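Local coordinates for protein putative sortase (PDB 2W1K) that probably catalyses, as a class C sortase, the transpeptidation that links pilin subunits during assembly of the pneumococcal pilus fibre, at residues L29-N32 and Q33-S37; S156-E159 and K160-V164; T202-V205 and A206-A209. All coordinates share one frame; numbering follows the deposited sequence.

How the contacts relate
From the N terminus the three contacts follow one another in series; none nests in or crosses another. Each is local, lying on one unbroken piece of backbone, so it closes a turn of helix rather than a long loop. Contact 1 is at the C-terminal end of helix 18-34, against the loop between strands 91-93 and 106-111. Contact 2 is a 3-10 turn in the link between strands 141-153 and 168-176; its centre lies about 17 Å from that of contact 1, with nearest atoms about 7 Å apart. Contact 3, on helix 202-209, sits across the chain's centre from contact 2, about 33 Å between centres, and packs on strands 133-137, 141-153 and 183-196.

Contact 1: residues L29-N32 and Q33-S37; sequences LAYN and QRLAS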
loop_
_atom_site.group_PDB
_atom_site.type_symbol
_atom_site.label_atom_id
_atom_site.label_comp_id
_atom_site.label_asym_id
_atom_site.label_seq_id
_atom_site.Cartn_x
_atom_site.Cartn_y
_atom_site.Cartn_z
ATOM N N LEU A 29 -9.119 11.681 -2.122
ATOM C CA LEU A 29 -9.733 12.418 -0.992
ATOM C C LEU A 29 -11.206 11.990 -0.821
ATOM O O LEU A 29 -11.595 11.724 0.296
ATOM C CB LEU A 29 -9.732 13.955 -1.244
ATOM C CG LEU A 29 -10.178 14.784 -0.050
ATOM C CD1 LEU A 29 -9.339 14.486 1.201
ATOM C CD2 LEU A 29 -10.070 16.301 -0.490
ATOM N N ALA A 30 -11.995 11.988 -1.930
ATOM C CA ALA A 30 -13.416 11.627 -1.970
ATOM C C ALA A 30 -13.609 10.267 -1.427
ATOM O O ALA A 30 -14.534 9.991 -0.619
ATOM C CB ALA A 30 -13.998 11.635 -3.418
ATOM N N TYR A 31 -12.765 9.349 -1.878
ATOM C CA TYR A 31 -12.908 8.028 -1.345
ATOM C C TYR A 31 -12.671 8.022 0.184
ATOM O O TYR A 31 -13.399 7.324 0.946
ATOM C CB TYR A 31 -11.857 7.156 -1.984
ATOM C CG TYR A 31 -11.827 5.695 -1.440
ATOM C CD1 TYR A 31 -11.022 5.363 -0.343
ATOM C CD2 TYR A 31 -12.517 4.657 -2.108
ATOM C CE1 TYR A 31 -10.954 4.061 0.109
ATOM C CE2 TYR A 31 -12.470 3.327 -1.640
ATOM C CZ TYR A 31 -11.679 3.030 -0.540
ATOM O OH TYR A 31 -11.547 1.720 -0.011
ATOM N N ASN A 32 -11.620 8.740 0.659
ATOM C CA ASN A 32 -11.387 8.706 2.106
ATOM C C ASN A 32 -12.605 9.287 2.875
ATOM O O ASN A 32 -12.900 8.823 3.952
ATOM C CB ASN A 32 -10.033 9.387 2.498
ATOM C CG ASN A 32 -8.824 8.515 2.142
ATOM O OD1 ASN A 32 -9.010 7.440 1.584
ATOM N ND2 ASN A 32 -7.573 8.948 2.494
ATOM N N GLN A 33 -13.299 10.285 2.290
ATOM C CA GLN A 33 -14.377 11.015 2.929
ATOM C C GLN A 33 -15.543 10.087 3.066
ATOM O O GLN A 33 -16.181 10.129 4.101
ATOM C CB GLN A 33 -14.843 12.265 2.149
ATOM C CG GLN A 33 -13.746 13.418 2.005
ATOM C CD GLN A 33 -13.586 14.415 3.218
ATOM O OE1 GLN A 33 -12.557 14.341 3.997
ATOM N NE2 GLN A 33 -14.604 15.350 3.396
ATOM N N ARG A 34 -15.800 9.197 2.081
ATOM C CA ARG A 34 -16.951 8.270 2.208
ATOM C C ARG A 34 -16.816 7.173 3.228
ATOM O O ARG A 34 -17.846 6.553 3.603
ATOM C CB ARG A 34 -17.296 7.563 0.897
ATOM C CG ARG A 34 -17.448 8.445 -0.266
ATOM C CD ARG A 34 -17.944 7.778 -1.518
ATOM N NE ARG A 34 -17.067 6.754 -2.123
ATOM C CZ ARG A 34 -16.143 7.026 -3.035
ATOM N NH1 ARG A 34 -15.944 8.305 -3.395
ATOM N NH2 ARG A 34 -15.453 6.056 -3.589
ATOM N N LEU A 35 -15.589 6.850 3.663
ATOM C CA LEU A 35 -15.412 5.809 4.696
ATOM C C LEU A 35 -16.080 6.025 6.064
ATOM O O LEU A 35 -16.407 5.029 6.757
ATOM C CB LEU A 35 -13.934 5.663 5.016
ATOM C CG LEU A 35 -13.035 5.196 3.892
ATOM C CD1 LEU A 35 -11.589 5.229 4.442
ATOM C CD2 LEU A 35 -13.482 3.801 3.442
ATOM N N ALA A 36 -16.239 7.260 6.536
ATOM C CA ALA A 36 -17.129 7.385 7.769
ATOM C C ALA A 36 -18.408 6.436 7.640
ATOM O O ALA A 36 -18.586 5.448 8.429
ATOM C CB ALA A 36 -17.532 8.896 8.129
ATOM N N SER A 37 -19.245 6.713 6.629
ATOM C CA SER A 37 -20.293 5.767 6.087
ATOM C C SER A 37 -20.088 4.197 6.048
ATOM O O SER A 37 -20.976 3.472 6.536
ATOM C CB SER A 37 -20.762 6.247 4.699
ATOM O OG SER A 37 -20.653 7.660 4.586
HETATM O O HOH W 1 -10.593 12.446 3.484
#
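Tyr31 and Arg34 meet because their side chains leave the helix differently: Tyr31 has CG anti to its own backbone N (chi1 176°), whereas Arg34 keeps CG beside the backbone N and bends at chi3 (-65°), folding its guanidinium back along the preceding turn. There NH2 of Arg34 comes 3.6 Å from CD2 of Tyr31, and CA of Tyr31 lies against one guanidinium face, displaced toward its rim. The two flat groups stand nearly perpendicular, 85° between planes. Leu35, one residue beyond Arg34, brings CD2 to 4.2 Å from CE1 of Tyr31, an apolar touch. The same turn is joined by helical backbone bonds: Gln33 N to Leu29 O at 3.0 Å and Arg34 N to Ala30 O at 3.1 Å. A water donates to Gln33 OE1 at 2.8 Å and, weakly, to Leu29 O. The polar ends have their main partners beyond this turn: Tyr31 OH bonds to Asp95 and Gly96, Asn32 OD1 to Leu99 N, and Arg34 NH2 to Tyr54 O, while the rings of Tyr31 and Tyr54 lie nearly parallel. The C-terminal turn of helix 18-34 is thereby laid over the loop that joins strands 91-93 and 106-111.

Contact 2: residues S156-E159 and K160-V164; sequences SEWE and KLESV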
loop_
_atom_site.group_PDB
_atom_site.type_symbol
_atom_site.label_atom_id
_atom_site.label_comp_id
_atom_site.label_asym_id
_atom_site.label_seq_id
_atom_site.Cartn_x
_atom_site.Cartn_y
_atom_site.Cartn_z
ATOM N N SER A 156 -10.449 -12.630 11.673
ATOM C CA SER A 156 -11.779 -12.117 11.983
ATOM C C SER A 156 -11.715 -10.786 12.716
ATOM O O SER A 156 -12.762 -10.114 12.943
ATOM C CB SER A 156 -12.447 -13.137 12.911
ATOM O OG SER A 156 -11.611 -13.370 14.059
ATOM N N GLU A 157 -10.501 -10.427 13.138
ATOM C CA GLU A 157 -10.297 -9.222 13.925
ATOM C C GLU A 157 -10.071 -7.956 13.112
ATOM O O GLU A 157 -9.167 -7.171 13.418
ATOM C CB GLU A 157 -9.150 -9.401 14.922
ATOM C CG GLU A 157 -9.552 -10.248 16.054
ATOM C CD GLU A 157 -8.382 -10.624 16.912
ATOM O OE1 GLU A 157 -7.234 -10.521 16.436
ATOM O OE2 GLU A 157 -8.610 -11.070 18.060
ATOM N N TRP A 158 -10.988 -7.734 12.169
ATOM C CA TRP A 158 -10.974 -6.606 11.243
ATOM C C TRP A 158 -10.896 -5.236 11.930
ATOM O O TRP A 158 -10.265 -4.326 11.382
ATOM C CB TRP A 158 -12.147 -6.720 10.260
ATOM C CG TRP A 158 -13.490 -6.473 10.894
ATOM C CD1 TRP A 158 -14.422 -7.420 11.300
ATOM C CD2 TRP A 158 -14.080 -5.178 11.198
ATOM N NE1 TRP A 158 -15.545 -6.789 11.835
ATOM C CE2 TRP A 158 -15.359 -5.424 11.787
ATOM C CE3 TRP A 158 -13.643 -3.852 11.041
ATOM C CZ2 TRP A 158 -16.199 -4.384 12.207
ATOM C CZ3 TRP A 158 -14.439 -2.843 11.489
ATOM C CH2 TRP A 158 -15.726 -3.099 12.049
ATOM N N GLU A 159 -11.472 -5.087 13.124
ATOM C CA GLU A 159 -11.315 -3.866 13.866
ATOM C C GLU A 159 -9.837 -3.498 14.121
ATOM O O GLU A 159 -9.494 -2.335 14.253
ATOM C CB GLU A 159 -12.094 -3.893 15.179
ATOM C CG GLU A 159 -13.587 -4.236 15.039
ATOM C CD GLU A 159 -13.928 -5.759 15.172
ATOM O OE1 GLU A 159 -13.001 -6.653 15.138
ATOM O OE2 GLU A 159 -15.175 -6.046 15.340
ATOM N N LYS A 160 -8.973 -4.483 14.204
ATOM C CA LYS A 160 -7.608 -4.202 14.487
ATOM C C LYS A 160 -6.856 -3.641 13.310
ATOM O O LYS A 160 -5.640 -3.430 13.379
ATOM C CB LYS A 160 -6.893 -5.464 14.865
ATOM C CG LYS A 160 -7.467 -6.105 16.058
ATOM C CD LYS A 160 -6.424 -6.529 17.046
ATOM C CE LYS A 160 -7.061 -7.419 18.130
ATOM N NZ LYS A 160 -6.132 -8.553 18.583
ATOM N N LEU A 161 -7.565 -3.434 12.208
ATOM C CA LEU A 161 -7.014 -2.762 10.996
ATOM C C LEU A 161 -7.306 -1.262 11.008
ATOM O O LEU A 161 -6.754 -0.536 10.192
ATOM C CB LEU A 161 -7.586 -3.399 9.706
ATOM C CG LEU A 161 -7.214 -4.894 9.408
ATOM C CD1 LEU A 161 -7.729 -5.405 8.067
ATOM C CD2 LEU A 161 -5.735 -5.123 9.535
ATOM N N GLU A 162 -8.186 -0.800 11.897
ATOM C CA GLU A 162 -8.538 0.587 11.885
ATOM C C GLU A 162 -7.536 1.426 12.633
ATOM O O GLU A 162 -6.820 0.928 13.410
ATOM C CB GLU A 162 -9.860 0.785 12.603
ATOM C CG GLU A 162 -10.824 -0.130 12.094
ATOM C CD GLU A 162 -12.197 0.227 12.523
ATOM O OE1 GLU A 162 -12.545 0.029 13.718
ATOM O OE2 GLU A 162 -12.914 0.717 11.616
ATOM N N SER A 163 -7.550 2.715 12.394
ATOM C CA SER A 163 -6.567 3.619 12.964
ATOM C C SER A 163 -6.728 3.573 14.499
ATOM O O SER A 163 -7.811 3.417 15.012
ATOM C CB SER A 163 -6.779 5.068 12.410
ATOM O OG SER A 163 -6.225 6.069 13.279
ATOM N N VAL A 164 -5.669 3.829 15.219
ATOM C CA VAL A 164 -5.685 3.639 16.632
ATOM C C VAL A 164 -5.105 4.903 17.248
ATOM O O VAL A 164 -4.914 4.987 18.448
ATOM C CB VAL A 164 -4.802 2.353 16.897
ATOM C CG1 VAL A 164 -3.658 2.629 17.788
ATOM C CG2 VAL A 164 -5.675 1.212 17.344
HETATM O O HOH W 2 -11.059 -0.257 16.275
#
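This is a local contact round a 3-10 turn, in the surface loop that joins strands 141-153 and 168-176 of the sortase beta-barrel, consistent with the beta6/beta7 connection of the family. Three successive i to i+3 backbone bonds define the turn: Lys160 N to Glu157 O at 2.8 Å, Leu161 N to Trp158 O at 3.0 Å, and Glu162 N to Glu159 O at 3.1 Å. Glu157, the centre of an inverse gamma turn, leads the chain in. Its side chain runs alongside that of Lys160, and the two end in a salt bridge with NZ of Lys160 3.1 Å from OE1 of Glu157. The ammonium approaches from above the carboxylate plane, 60° out of it; OE1 also accepts a bond from Leu154 N, which would hold the carboxylate in place. Leu161 is buried against Ile153 and Ile41, and Trp158 touches Arg40, just ahead of an Asp-Pro-Phe sequence that probably corresponds to the lid motif of class C sortases. CG of Glu159 sits over the rim of one face of the Trp158 ring, 3.6 Å above its plane. With CG between backbone N and carbonyl carbon (chi1 71°), Trp158 turns its indole edge to Glu162, whose OE2 lies near the ring plane, 3.9 Å from Trp158 CZ3.

Contact 3: residues T202-V205 and A206-A209; sequences TAAV and ARVA
Val205 and Ala206 bury the most surface here, with Arg207 next, all on the short alpha helix 202-209 that follows strand 183-196. Regular i to i+4 bonding supports the assignment: Ala206 N meets Thr202 O at 2.9 Å, Arg207 N meets Ala203 O at 2.9 Å, Val208 N meets Ala204 O at 3.2 Å, and Ala209 N meets Val205 O at 3.0 Å. Val205 contributes its carbonyl, which accepts from Ala209 N, while its isopropyl group packs on Tyr195, Tyr135 and Ile142 of the sheet. Ala206 rests its CB 3.6 Å from Ala203 O and also touches Ile142. These contacts lay one side of the helix across strands 183-196, 133-137 and 141-153; Thr202 OG1, bonded to Gln196 O, ties its start to the end of the first of these. Arg207 takes a different path, extended through its first two torsions and then bent at chi3 (-45°), which returns its guanidinium over the preceding turn. Ala203 O lies over the centre of one guanidinium face, 3.9 Å from its plane, which may give a mild electrostatic attraction, the oxygen lying over the flat face and not in line with an N-H. NH1 of the same guanidinium comes 3.5 Å from CA of Ala204.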
loop_
_atom_site.group_PDB
_atom_site.type_symbol
_atom_site.label_atom_id
_atom_site.label_comp_id
_atom_site.label_asym_id
_atom_site.label_seq_id
_atom_site.Cartn_x
_atom_site.Cartn_y
_atom_site.Cartn_z
ATOM N N THR A 202 15.092 15.216 -4.849
ATOM C CA THR A 202 14.238 14.033 -4.901
ATOM C C THR A 202 14.883 12.896 -5.674
ATOM O O THR A 202 14.608 11.726 -5.409
ATOM C CB THR A 202 12.795 14.348 -5.305
ATOM O OG1 THR A 202 12.263 15.260 -4.320
ATOM C CG2 THR A 202 11.934 13.070 -5.283
ATOM N N ALA A 203 15.814 13.274 -6.520
ATOM C CA ALA A 203 16.469 12.357 -7.407
ATOM C C ALA A 203 17.232 11.244 -6.646
ATOM O O ALA A 203 17.154 10.087 -7.067
ATOM C CB ALA A 203 17.455 13.098 -8.356
ATOM N N ALA A 204 17.971 11.606 -5.582
ATOM C CA ALA A 204 18.575 10.580 -4.720
ATOM C C ALA A 204 17.530 9.637 -4.031
ATOM O O ALA A 204 17.847 8.479 -3.793
ATOM C CB ALA A 204 19.459 11.219 -3.684
ATOM N N VAL A 205 16.317 10.119 -3.713
ATOM C CA VAL A 205 15.296 9.238 -3.111
ATOM C C VAL A 205 14.864 8.287 -4.217
ATOM O O VAL A 205 14.772 7.078 -4.005
ATOM C CB VAL A 205 14.046 10.072 -2.570
ATOM C CG1 VAL A 205 12.923 9.162 -2.031
ATOM C CG2 VAL A 205 14.502 11.115 -1.515
ATOM N N ALA A 206 14.666 8.832 -5.448
ATOM C CA ALA A 206 14.128 7.996 -6.546
ATOM C C ALA A 206 15.184 6.931 -6.844
ATOM O O ALA A 206 14.855 5.791 -7.204
ATOM C CB ALA A 206 13.850 8.819 -7.830
ATOM N N ARG A 207 16.446 7.328 -6.751
ATOM C CA ARG A 207 17.493 6.430 -7.210
ATOM C C ARG A 207 17.592 5.193 -6.274
ATOM O O ARG A 207 17.711 4.015 -6.672
ATOM C CB ARG A 207 18.796 7.255 -7.278
ATOM C CG ARG A 207 20.029 6.425 -7.479
ATOM C CD ARG A 207 21.189 7.354 -7.716
ATOM N NE ARG A 207 20.891 8.431 -8.657
ATOM C CZ ARG A 207 20.905 9.746 -8.374
ATOM N NH1 ARG A 207 21.138 10.213 -7.139
ATOM N NH2 ARG A 207 20.664 10.618 -9.351
ATOM N N VAL A 208 17.566 5.492 -4.998
ATOM C CA VAL A 208 17.616 4.505 -3.943
ATOM C C VAL A 208 16.406 3.548 -3.825
ATOM O O VAL A 208 16.561 2.337 -3.476
ATOM C CB VAL A 208 17.694 5.306 -2.649
ATOM C CG1 VAL A 208 17.414 4.439 -1.513
ATOM C CG2 VAL A 208 19.129 5.935 -2.532
ATOM N N ALA A 209 15.220 4.125 -4.041
ATOM C CA ALA A 209 13.921 3.464 -3.918
ATOM C C ALA A 209 13.491 2.688 -5.165
ATOM O O ALA A 209 12.955 1.570 -5.052
ATOM C CB ALA A 209 12.842 4.499 -3.600
#